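Local structure of glyoxylate-induced Protein (Pseudomonas aeruginosa, 1SQ4) at residues Val196-Gly201 / Gln248-Gly253; Val218-Ala223 / Pro255-Tyr260; Asp149-Pro154 / Asp186-Met191; Asp190-Ile195 / Asp265-Met270. The protein is of unproven function but folds as a double cupin barrel and may act as a ureidoglycine aminohydrolase. All blocks are in the same frame, centred on the assembly; numbering follows the deposited sequence.

From the N terminus, interaction 3 comes first. The loop after the strand at 136-144 meets the turn at 186-191. It closes before interactions 1 and 2 open, and interaction 4 starts on its second segment. Interactions 3 and 4 share Asp-190 and Met-191 and touch through Met-187 to Arg-268. Interaction 4 closes the long excursion from 190-195 to 265-270. Interactions 1 and 2 lie nested inside that excursion. They cross each other: 218-223 falls between the two segments of interaction 1, and 255-260 lies beyond 248-253. They meet where Phe-198 N bonds Phe-258 O. Interactions 1 and 2 tie the two sheets of the C-terminal cupin barrel together. Interactions 3 and 4 hold loops that reach a neighbouring subunit.

Interaction 1: Val196-Gly201 / Gln248-Gly253; sequences VNFEPG and QACYSG
Cys-250 and Phe-198 form a sulfur-aromatic contact. The thiol sulfur sits over the middle of the ring, with Cys-250 SG 4.0 Å from the Phe-198 ring centroid and 12° off the ring normal. SG is anti to the backbone N of Cys-250 (chi1 -177°), which places it above this face. The cysteine also touches the ring through its methylene, with Cys-250 CB 3.7 Å from Phe-198 CE2. Trp-176 stacks on the same phenyl ring, and Ile-204 packs against both Phe-198 and Cys-250.

The polar part is a single hydrogen bond. Ser-252 OG donates to Glu-199 O at 2.9 Å. The hydroxyl comes from above the carbonyl plane, 36° out of it. The same oxygen lies against the aliphatic start of the phenylalanine, with Ser-252 OG 3.6 Å from Phe-198 CB. The serine side chain also packs on Phe-258 and Ala-223. Beyond this end of the contact, Gly-253 N bonds Tyr-251 OH of the second subunit.

The contact joins strand 191-198 of the large sheet to strand 248-251 of the small sheet in the C-terminal cupin barrel. Its chemistry implies a mostly apolar seam. Sulfur and ring pack in the buried part, while the serine hydroxyl ties down the backbone just where strand 191-198 ends.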
# COMPACT_ATOMS: atom_id res chain seq x y z
N VAL A 196 -34.18 -1.57 1.42
CA VAL A 196 -33.88 -1.35 0.02
C VAL A 196 -34.02 -2.69 -0.70
O VAL A 196 -33.44 -3.69 -0.28
CB VAL A 196 -32.46 -0.81 -0.14
CG1 VAL A 196 -32.18 -0.46 -1.59
CG2 VAL A 196 -32.28 0.40 0.75
N ASN A 197 -34.81 -2.71 -1.77
CA ASN A 197 -35.04 -3.92 -2.54
C ASN A 197 -34.41 -3.91 -3.92
O ASN A 197 -34.66 -3.00 -4.72
CB ASN A 197 -36.53 -4.14 -2.71
CG ASN A 197 -37.31 -3.83 -1.47
OD1 ASN A 197 -37.07 -4.40 -0.41
ND2 ASN A 197 -38.25 -2.91 -1.60
N PHE A 198 -33.61 -4.94 -4.20
CA PHE A 198 -32.95 -5.10 -5.48
C PHE A 198 -33.41 -6.39 -6.16
O PHE A 198 -33.23 -7.48 -5.62
CB PHE A 198 -31.42 -5.17 -5.33
CG PHE A 198 -30.77 -3.86 -5.00
CD1 PHE A 198 -30.60 -3.46 -3.68
CD2 PHE A 198 -30.32 -3.03 -6.02
CE1 PHE A 198 -29.98 -2.25 -3.37
CE2 PHE A 198 -29.69 -1.82 -5.73
CZ PHE A 198 -29.52 -1.43 -4.40
N GLU A 199 -34.01 -6.25 -7.33
CA GLU A 199 -34.46 -7.40 -8.10
C GLU A 199 -33.22 -8.03 -8.72
O GLU A 199 -32.21 -7.36 -8.90
CB GLU A 199 -35.41 -6.95 -9.22
CG GLU A 199 -36.81 -6.64 -8.74
CD GLU A 199 -37.53 -7.88 -8.25
OE1 GLU A 199 -37.76 -8.80 -9.07
OE2 GLU A 199 -37.87 -7.95 -7.05
N PRO A 200 -33.29 -9.33 -9.05
CA PRO A 200 -32.15 -10.04 -9.64
C PRO A 200 -31.76 -9.48 -11.00
O PRO A 200 -30.97 -10.08 -11.73
CB PRO A 200 -32.66 -11.48 -9.73
CG PRO A 200 -34.12 -11.29 -9.94
CD PRO A 200 -34.47 -10.20 -8.96
N GLY A 201 -32.29 -8.31 -11.32
CA GLY A 201 -32.01 -7.68 -12.59
C GLY A 201 -30.55 -7.46 -12.92
O GLY A 201 -29.72 -8.37 -12.83
N GLN A 248 -21.56 4.02 -3.77
CA GLN A 248 -22.27 2.75 -3.62
C GLN A 248 -22.84 2.26 -4.94
O GLN A 248 -23.69 2.90 -5.55
CB GLN A 248 -23.43 2.91 -2.64
CG GLN A 248 -23.07 3.58 -1.34
CD GLN A 248 -24.25 3.61 -0.40
OE1 GLN A 248 -24.81 2.57 -0.08
NE2 GLN A 248 -24.65 4.81 0.03
N ALA A 249 -22.37 1.09 -5.37
CA ALA A 249 -22.85 0.49 -6.61
C ALA A 249 -23.25 -0.92 -6.27
O ALA A 249 -22.61 -1.57 -5.43
CB ALA A 249 -21.76 0.49 -7.65
N CYS A 250 -24.28 -1.41 -6.92
CA CYS A 250 -24.72 -2.75 -6.61
C CYS A 250 -24.82 -3.64 -7.83
O CYS A 250 -25.14 -3.18 -8.92
CB CYS A 250 -26.07 -2.69 -5.89
SG CYS A 250 -26.63 -4.32 -5.39
N TYR A 251 -24.55 -4.92 -7.63
CA TYR A 251 -24.61 -5.87 -8.72
C TYR A 251 -25.35 -7.09 -8.21
O TYR A 251 -24.74 -8.12 -7.93
CB TYR A 251 -23.19 -6.26 -9.16
CG TYR A 251 -23.03 -6.55 -10.63
CD1 TYR A 251 -22.57 -5.56 -11.52
CD2 TYR A 251 -23.32 -7.81 -11.15
CE1 TYR A 251 -22.41 -5.83 -12.89
CE2 TYR A 251 -23.18 -8.10 -12.51
CZ TYR A 251 -22.72 -7.11 -13.38
OH TYR A 251 -22.61 -7.40 -14.73
N SER A 252 -26.66 -6.98 -8.06
CA SER A 252 -27.46 -8.09 -7.56
C SER A 252 -27.81 -9.03 -8.70
O SER A 252 -28.69 -8.73 -9.51
CB SER A 252 -28.74 -7.58 -6.93
OG SER A 252 -29.55 -6.95 -7.90
N GLY A 253 -27.12 -10.16 -8.75
CA GLY A 253 -27.37 -11.14 -9.79
C GLY A 253 -27.97 -12.43 -9.25
O GLY A 253 -28.31 -13.32 -10.03

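Interaction 2: Val218-Ala223 / Pro255-Tyr260; sequences VLEGKA and PGRFRY
Val-218 and Tyr-260 face each other as an antiparallel non-hydrogen-bonded pair. The segments 218-220 and 258-260 approach to 4.4 Å between axes, their directions 139° apart. One residue further on the register slips. Leu-219 and Glu-220 both stand opposite Arg-259, a classic beta bulge. Arg-259 O accepts from Leu-219 N at 2.8 Å and from Glu-220 N at 3.2 Å. In return, Arg-259 N donates to Glu-220 O at 2.8 Å. Gly-221 follows with a positive phi of 93°, and its CA makes a CA-H...O contact with Arg-257 O.

Phe-258 carries the apolar side. With CG anti to the backbone N (chi1 170°), its ring is directed to Ala-223 and Val-218. Ala-223 CB lies over the ring centre, 3.6 Å from the Phe-258 centroid, as a CH-pi contact. The Val-218 and Phe-258 side chains cross at about a right angle, with Val-218 CG1 3.5 Å from Phe-258 CE1.

Glu-220 and Arg-259 lie on the face opposite Val-218 and Tyr-260. Glu-220 OE1 rests 3.3 Å from Arg-259 CD, but no salt bridge forms between them. Ser-5 bonds Glu-220 OE2. Glu-161 and Asn-197 hold the Arg-259 guanidinium.

The bulge and Gly-221 pass the chain from strand 212-220 of the large sheet to strand 222-227 of the small one. This Leu-Glu-Gly step resembles the end of the first conserved motif of cupin barrels.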
# COMPACT_ATOMS: atom_id res chain seq x y z
N VAL A 218 -27.94 -6.71 5.39
CA VAL A 218 -28.57 -7.55 4.39
C VAL A 218 -29.54 -8.54 5.01
O VAL A 218 -29.14 -9.43 5.77
CB VAL A 218 -27.51 -8.31 3.57
CG1 VAL A 218 -28.16 -9.02 2.40
CG2 VAL A 218 -26.45 -7.34 3.08
N LEU A 219 -30.82 -8.38 4.69
CA LEU A 219 -31.85 -9.26 5.21
C LEU A 219 -32.01 -10.52 4.37
O LEU A 219 -32.30 -11.60 4.89
CB LEU A 219 -33.20 -8.54 5.28
CG LEU A 219 -33.40 -7.52 6.39
CD1 LEU A 219 -34.82 -6.97 6.35
CD2 LEU A 219 -33.12 -8.16 7.74
N GLU A 220 -31.82 -10.39 3.07
CA GLU A 220 -31.99 -11.51 2.18
C GLU A 220 -31.23 -11.37 0.89
O GLU A 220 -31.08 -10.27 0.35
CB GLU A 220 -33.47 -11.66 1.86
CG GLU A 220 -33.79 -12.60 0.75
CD GLU A 220 -35.26 -12.56 0.40
OE1 GLU A 220 -35.80 -11.43 0.29
OE2 GLU A 220 -35.87 -13.64 0.24
N GLY A 221 -30.75 -12.50 0.38
CA GLY A 221 -30.03 -12.49 -0.87
C GLY A 221 -28.53 -12.37 -0.79
O GLY A 221 -27.92 -12.40 0.28
N LYS A 222 -27.93 -12.23 -1.96
CA LYS A 222 -26.50 -12.10 -2.10
C LYS A 222 -26.28 -11.15 -3.26
O LYS A 222 -27.17 -10.97 -4.11
CB LYS A 222 -25.86 -13.47 -2.39
CG LYS A 222 -26.14 -14.54 -1.34
CD LYS A 222 -25.01 -15.58 -1.17
CE LYS A 222 -24.83 -16.51 -2.37
NZ LYS A 222 -24.26 -15.84 -3.58
N ALA A 223 -25.12 -10.52 -3.31
CA ALA A 223 -24.82 -9.61 -4.40
C ALA A 223 -23.38 -9.14 -4.32
O ALA A 223 -22.69 -9.38 -3.34
CB ALA A 223 -25.76 -8.42 -4.36
N PRO A 255 -30.33 -15.49 -7.76
CA PRO A 255 -31.58 -15.99 -8.33
C PRO A 255 -32.81 -15.34 -7.69
O PRO A 255 -33.81 -15.10 -8.36
CB PRO A 255 -31.49 -17.49 -8.08
CG PRO A 255 -30.73 -17.57 -6.80
CD PRO A 255 -29.64 -16.53 -6.99
N GLY A 256 -32.71 -15.03 -6.40
CA GLY A 256 -33.84 -14.42 -5.70
C GLY A 256 -33.74 -12.91 -5.51
O GLY A 256 -33.01 -12.22 -6.22
N ARG A 257 -34.50 -12.39 -4.55
CA ARG A 257 -34.47 -10.96 -4.30
C ARG A 257 -33.33 -10.64 -3.32
O ARG A 257 -33.03 -11.44 -2.44
CB ARG A 257 -35.82 -10.49 -3.74
CG ARG A 257 -36.08 -9.01 -3.94
CD ARG A 257 -37.56 -8.65 -3.87
NE ARG A 257 -38.14 -9.06 -2.59
CZ ARG A 257 -39.01 -8.33 -1.89
NH1 ARG A 257 -39.42 -7.15 -2.34
NH2 ARG A 257 -39.45 -8.79 -0.73
N PHE A 258 -32.69 -9.49 -3.50
CA PHE A 258 -31.59 -9.07 -2.62
C PHE A 258 -32.04 -7.82 -1.90
O PHE A 258 -32.34 -6.82 -2.54
CB PHE A 258 -30.34 -8.76 -3.45
CG PHE A 258 -29.25 -8.09 -2.66
CD1 PHE A 258 -28.59 -8.78 -1.64
CD2 PHE A 258 -28.89 -6.78 -2.92
CE1 PHE A 258 -27.59 -8.16 -0.90
CE2 PHE A 258 -27.88 -6.15 -2.18
CZ PHE A 258 -27.23 -6.85 -1.16
N ARG A 259 -32.08 -7.84 -0.58
CA ARG A 259 -32.54 -6.65 0.11
C ARG A 259 -31.92 -6.43 1.48
O ARG A 259 -31.52 -7.38 2.14
CB ARG A 259 -34.08 -6.67 0.18
CG ARG A 259 -34.71 -7.97 0.68
CD ARG A 259 -36.19 -8.12 0.24
NE ARG A 259 -37.03 -6.99 0.62
CZ ARG A 259 -38.05 -7.06 1.47
NH1 ARG A 259 -38.36 -8.21 2.05
NH2 ARG A 259 -38.75 -5.97 1.76
N TYR A 260 -31.83 -5.18 1.90
CA TYR A 260 -31.25 -4.92 3.19
C TYR A 260 -31.92 -3.82 3.96
O TYR A 260 -32.46 -2.88 3.40
CB TYR A 260 -29.77 -4.60 3.06
CG TYR A 260 -29.43 -3.52 2.07
CD1 TYR A 260 -28.80 -3.82 0.86
CD2 TYR A 260 -29.68 -2.17 2.36
CE1 TYR A 260 -28.42 -2.83 -0.03
CE2 TYR A 260 -29.30 -1.16 1.46
CZ TYR A 260 -28.68 -1.50 0.28
OH TYR A 260 -28.27 -0.53 -0.60

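Interaction 3: Asp149-Pro154 / Asp186-Met191; sequences DGVPLP and DMRHDM
Arg-188 is the largest contributor to this contact, yet it meets 149-154 mainly with its carbon chain. Arg-188 CD lies 3.6 Å from Pro-152 CG, and the two side chains cross at about a right angle. Val-151 CG1 packs beside the same chain, 3.8 Å from Arg-188 CG. Pro-154 CA lies over one face of the guanidinium.

Pro-154 also reaches the next residue. Its CB stands over the face of the His-189 ring, 3.6 Å from the centroid and 15° off the normal. This CH-pi contact is displaced toward CE1 and NE2. Phe-119 meets His-189 edge-to-face.

The charged end of Arg-188 is held partly within its own segment. The chain bends at chi3 (-64°), which places NE. The guanidinium then grips Asp-186 side-on in a salt bridge. Arg-188 NE bonds the syn lone pair of Asp-186 OD2 at 3.1 Å, and Arg-188 NH2 bonds Asp-186 OD1 at 3.3 Å. Asp-186 OD2 also takes Arg-188 N at 3.2 Å, closing an Asx turn inside the type I turn 186-189. NH1 makes a second salt bridge, to Glu-155.

Phe-48 and Leu-46 of the third subunit pack on Val-151 and Met-187, respectively. The contact joins the loop following strand 136-144 to the turn ahead of strand 191-198. Two carboxylates around one guanidinium are consistent with a stably charged arginine, whose methylenes are left to pack against proline and valine.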
# COMPACT_ATOMS: atom_id res chain seq x y z
N ASP A 149 -38.30 22.75 18.28
CA ASP A 149 -39.42 23.59 18.64
C ASP A 149 -40.35 23.83 17.50
O ASP A 149 -39.93 24.22 16.41
CB ASP A 149 -38.96 24.95 19.16
CG ASP A 149 -38.63 24.93 20.62
OD1 ASP A 149 -38.94 25.93 21.32
OD2 ASP A 149 -38.07 23.91 21.09
N GLY A 150 -41.64 23.62 17.77
CA GLY A 150 -42.65 23.82 16.76
C GLY A 150 -43.01 22.52 16.11
O GLY A 150 -44.04 22.39 15.47
N VAL A 151 -42.14 21.53 16.27
CA VAL A 151 -42.42 20.24 15.69
C VAL A 151 -42.73 19.27 16.79
O VAL A 151 -41.93 19.08 17.71
CB VAL A 151 -41.24 19.75 14.87
CG1 VAL A 151 -41.58 18.44 14.22
CG2 VAL A 151 -40.88 20.80 13.83
N PRO A 152 -43.91 18.65 16.74
CA PRO A 152 -44.33 17.68 17.76
C PRO A 152 -43.66 16.33 17.59
O PRO A 152 -43.26 15.95 16.48
CB PRO A 152 -45.84 17.60 17.54
CG PRO A 152 -45.96 17.82 16.06
CD PRO A 152 -45.03 18.97 15.83
N LEU A 153 -43.52 15.60 18.69
CA LEU A 153 -42.91 14.27 18.65
C LEU A 153 -43.64 13.35 17.71
O LEU A 153 -44.86 13.46 17.53
CB LEU A 153 -42.94 13.63 20.03
CG LEU A 153 -42.23 14.33 21.17
CD1 LEU A 153 -42.79 13.78 22.46
CD2 LEU A 153 -40.73 14.12 21.08
N PRO A 154 -42.92 12.41 17.10
CA PRO A 154 -43.53 11.46 16.17
C PRO A 154 -44.39 10.48 16.93
O PRO A 154 -44.07 10.11 18.07
CB PRO A 154 -42.34 10.81 15.50
CG PRO A 154 -41.31 10.83 16.57
CD PRO A 154 -41.47 12.20 17.18
N ASP A 186 -42.81 14.16 6.57
CA ASP A 186 -43.10 14.20 8.00
C ASP A 186 -41.86 14.63 8.78
O ASP A 186 -41.01 13.82 9.15
CB ASP A 186 -43.57 12.83 8.48
CG ASP A 186 -44.12 12.86 9.89
OD1 ASP A 186 -44.60 11.81 10.36
OD2 ASP A 186 -44.08 13.93 10.53
N MSE A 187 -41.76 15.93 9.02
CA MSE A 187 -40.64 16.51 9.71
C MSE A 187 -40.53 16.14 11.18
O MSE A 187 -39.60 16.54 11.86
CB MSE A 187 -40.67 18.03 9.55
CG MSE A 187 -39.39 18.60 8.98
SE MSE A 187 -38.85 17.77 7.29
CE MSE A 187 -39.34 19.24 6.13
N ARG A 188 -41.49 15.37 11.68
CA ARG A 188 -41.47 14.95 13.08
C ARG A 188 -40.44 13.85 13.27
O ARG A 188 -39.86 13.71 14.34
CB ARG A 188 -42.85 14.46 13.50
CG ARG A 188 -43.91 15.55 13.54
CD ARG A 188 -45.23 14.98 14.04
NE ARG A 188 -45.75 13.98 13.11
CZ ARG A 188 -46.67 13.07 13.40
NH1 ARG A 188 -47.20 13.02 14.62
NH2 ARG A 188 -47.06 12.21 12.47
N HIS A 189 -40.21 13.06 12.23
CA HIS A 189 -39.22 11.99 12.31
C HIS A 189 -37.86 12.49 11.94
O HIS A 189 -37.69 13.19 10.93
CB HIS A 189 -39.56 10.85 11.37
CG HIS A 189 -40.50 9.86 11.96
ND1 HIS A 189 -41.86 9.92 11.77
CD2 HIS A 189 -40.29 8.81 12.78
CE1 HIS A 189 -42.44 8.96 12.45
NE2 HIS A 189 -41.51 8.27 13.08
N ASP A 190 -36.88 12.12 12.75
CA ASP A 190 -35.51 12.54 12.50
C ASP A 190 -34.66 11.36 12.07
O ASP A 190 -33.43 11.43 12.04
CB ASP A 190 -34.94 13.24 13.74
CG ASP A 190 -34.70 12.30 14.91
OD1 ASP A 190 -35.30 11.21 14.97
OD2 ASP A 190 -33.89 12.67 15.79
N MSE A 191 -35.32 10.26 11.73
CA MSE A 191 -34.61 9.07 11.29
C MSE A 191 -35.52 8.18 10.48
O MSE A 191 -36.73 8.10 10.74
CB MSE A 191 -34.09 8.27 12.49
CG MSE A 191 -35.18 7.50 13.21
SE MSE A 191 -34.42 6.10 14.29
CE MSE A 191 -36.02 5.55 15.27

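Interaction 4: Asp190-Ile195 / Asp265-Met270; sequences DMHVNI and DVNRHM
Val-266 points its CG2 methyl at the ring of His-192, where strand 191-198 of the C-terminal cupin barrel begins. The two segments meet there through one antiparallel bridge, the non-hydrogen-bonded pair Met-191 and Asp-265. The methyl lies between the backbone N and the carbonyl carbon of its residue. It sits over the centre of the imidazole, with Val-266 CG2 3.7 Å from the His-192 centroid and 12° off the normal. The valine and histidine side chains cross at about a right angle. The Asn-267 amide approaches the same ring with its plane 80° to it, bringing ND2 to 4.1 Å from His-192 NE2. The bond of ND2 goes elsewhere, to His-189 O.

Asp-190 and Arg-268 make the second side-chain contact. Asp-190 CB lies over one face of the guanidinium, displaced toward its rim, 3.6 Å from Arg-268 NH2. The carboxylate itself turns to other partners, Lys-143 and Gln-146 N, through OD2. Arg-268 NH2 bonds Gln-146 O, and NH1 bonds Met-187 O. A thiocyanate ion, probably from the crystallisation liquor, lies about 3 Å from the arginine side chain.

One backbone bond links the segments. Val-266 N donates to Asp-190 O at 2.9 Å, well above the carbonyl plane (61° out of it). Past this point 265-270 runs to the third subunit, where His-269 ND1 bonds Tyr-71 OH of that chain.

Arg-268 also folds back on the preceding carbonyl. Arg-268 NE at 2.7 Å and Arg-268 NH1 at 3.0 Å both bond Asn-267 O, from the same face.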
# COMPACT_ATOMS: atom_id res chain seq x y z
N ASP A 190 -36.88 12.12 12.75
CA ASP A 190 -35.51 12.54 12.50
C ASP A 190 -34.66 11.36 12.07
O ASP A 190 -33.43 11.43 12.04
CB ASP A 190 -34.94 13.24 13.74
CG ASP A 190 -34.70 12.30 14.91
OD1 ASP A 190 -35.30 11.21 14.97
OD2 ASP A 190 -33.89 12.67 15.79
N MSE A 191 -35.32 10.26 11.73
CA MSE A 191 -34.61 9.07 11.29
C MSE A 191 -35.52 8.18 10.48
O MSE A 191 -36.73 8.10 10.74
CB MSE A 191 -34.09 8.27 12.49
CG MSE A 191 -35.18 7.50 13.21
SE MSE A 191 -34.42 6.10 14.29
CE MSE A 191 -36.02 5.55 15.27
N HIS A 192 -34.95 7.49 9.52
CA HIS A 192 -35.71 6.58 8.70
C HIS A 192 -35.03 5.22 8.77
O HIS A 192 -33.80 5.12 8.80
CB HIS A 192 -35.74 7.05 7.24
CG HIS A 192 -36.54 8.30 7.01
ND1 HIS A 192 -36.34 9.10 5.90
CD2 HIS A 192 -37.57 8.85 7.69
CE1 HIS A 192 -37.22 10.09 5.92
NE2 HIS A 192 -37.97 9.97 6.99
N VAL A 193 -35.84 4.17 8.82
CA VAL A 193 -35.36 2.80 8.83
C VAL A 193 -36.21 2.15 7.75
O VAL A 193 -37.37 1.82 7.98
CB VAL A 193 -35.63 2.11 10.20
CG1 VAL A 193 -35.04 0.71 10.20
CG2 VAL A 193 -35.02 2.91 11.33
N ASN A 194 -35.64 2.01 6.55
CA ASN A 194 -36.37 1.40 5.43
C ASN A 194 -35.68 0.11 5.00
O ASN A 194 -34.73 -0.34 5.64
CB ASN A 194 -36.40 2.33 4.22
CG ASN A 194 -36.70 3.77 4.59
OD1 ASN A 194 -37.72 4.07 5.23
ND2 ASN A 194 -35.82 4.68 4.18
N ILE A 195 -36.18 -0.48 3.93
CA ILE A 195 -35.61 -1.69 3.37
C ILE A 195 -35.42 -1.44 1.89
O ILE A 195 -36.37 -1.11 1.18
CB ILE A 195 -36.51 -2.90 3.54
CG1 ILE A 195 -36.89 -3.06 5.01
CG2 ILE A 195 -35.78 -4.17 3.05
CD1 ILE A 195 -37.79 -4.25 5.27
N ASP A 265 -30.17 9.11 9.74
CA ASP A 265 -30.74 10.26 10.43
C ASP A 265 -30.99 11.35 9.39
O ASP A 265 -30.14 11.59 8.53
CB ASP A 265 -29.79 10.76 11.53
CG ASP A 265 -28.39 11.05 11.01
OD1 ASP A 265 -27.70 10.10 10.58
OD2 ASP A 265 -27.98 12.23 11.05
N VAL A 266 -32.15 12.00 9.49
CA VAL A 266 -32.54 13.02 8.52
C VAL A 266 -33.43 14.13 9.07
O VAL A 266 -33.75 14.17 10.26
CB VAL A 266 -33.30 12.37 7.36
CG1 VAL A 266 -32.37 11.47 6.56
CG2 VAL A 266 -34.46 11.56 7.92
N ASN A 267 -33.84 15.03 8.18
CA ASN A 267 -34.72 16.15 8.50
C ASN A 267 -34.25 17.01 9.65
O ASN A 267 -35.06 17.58 10.38
CB ASN A 267 -36.12 15.65 8.79
CG ASN A 267 -36.66 14.80 7.69
OD1 ASN A 267 -36.24 14.91 6.55
ND2 ASN A 267 -37.60 13.93 8.02
N ARG A 268 -32.94 17.12 9.83
CA ARG A 268 -32.42 17.94 10.91
C ARG A 268 -31.14 18.66 10.49
O ARG A 268 -30.54 18.30 9.49
CB ARG A 268 -32.19 17.06 12.13
CG ARG A 268 -32.59 17.72 13.42
CD ARG A 268 -33.91 17.17 14.02
NE ARG A 268 -35.01 17.16 13.08
CZ ARG A 268 -36.25 16.77 13.37
NH1 ARG A 268 -37.18 16.78 12.42
NH2 ARG A 268 -36.58 16.37 14.59
N HIS A 269 -30.74 19.68 11.24
CA HIS A 269 -29.52 20.42 10.91
C HIS A 269 -28.33 19.53 11.24
O HIS A 269 -28.46 18.59 12.03
CB HIS A 269 -29.39 21.70 11.75
CG HIS A 269 -29.94 22.92 11.10
ND1 HIS A 269 -29.51 23.38 9.88
CD2 HIS A 269 -30.90 23.79 11.51
CE1 HIS A 269 -30.17 24.49 9.56
NE2 HIS A 269 -31.02 24.75 10.54
N MSE A 270 -27.18 19.84 10.66
CA MSE A 270 -25.96 19.07 10.91
C MSE A 270 -25.34 19.52 12.24
O MSE A 270 -25.21 20.71 12.50
CB MSE A 270 -24.95 19.30 9.78
CG MSE A 270 -25.37 18.72 8.45
SE MSE A 270 -25.55 16.78 8.47
CE MSE A 270 -27.46 16.67 8.72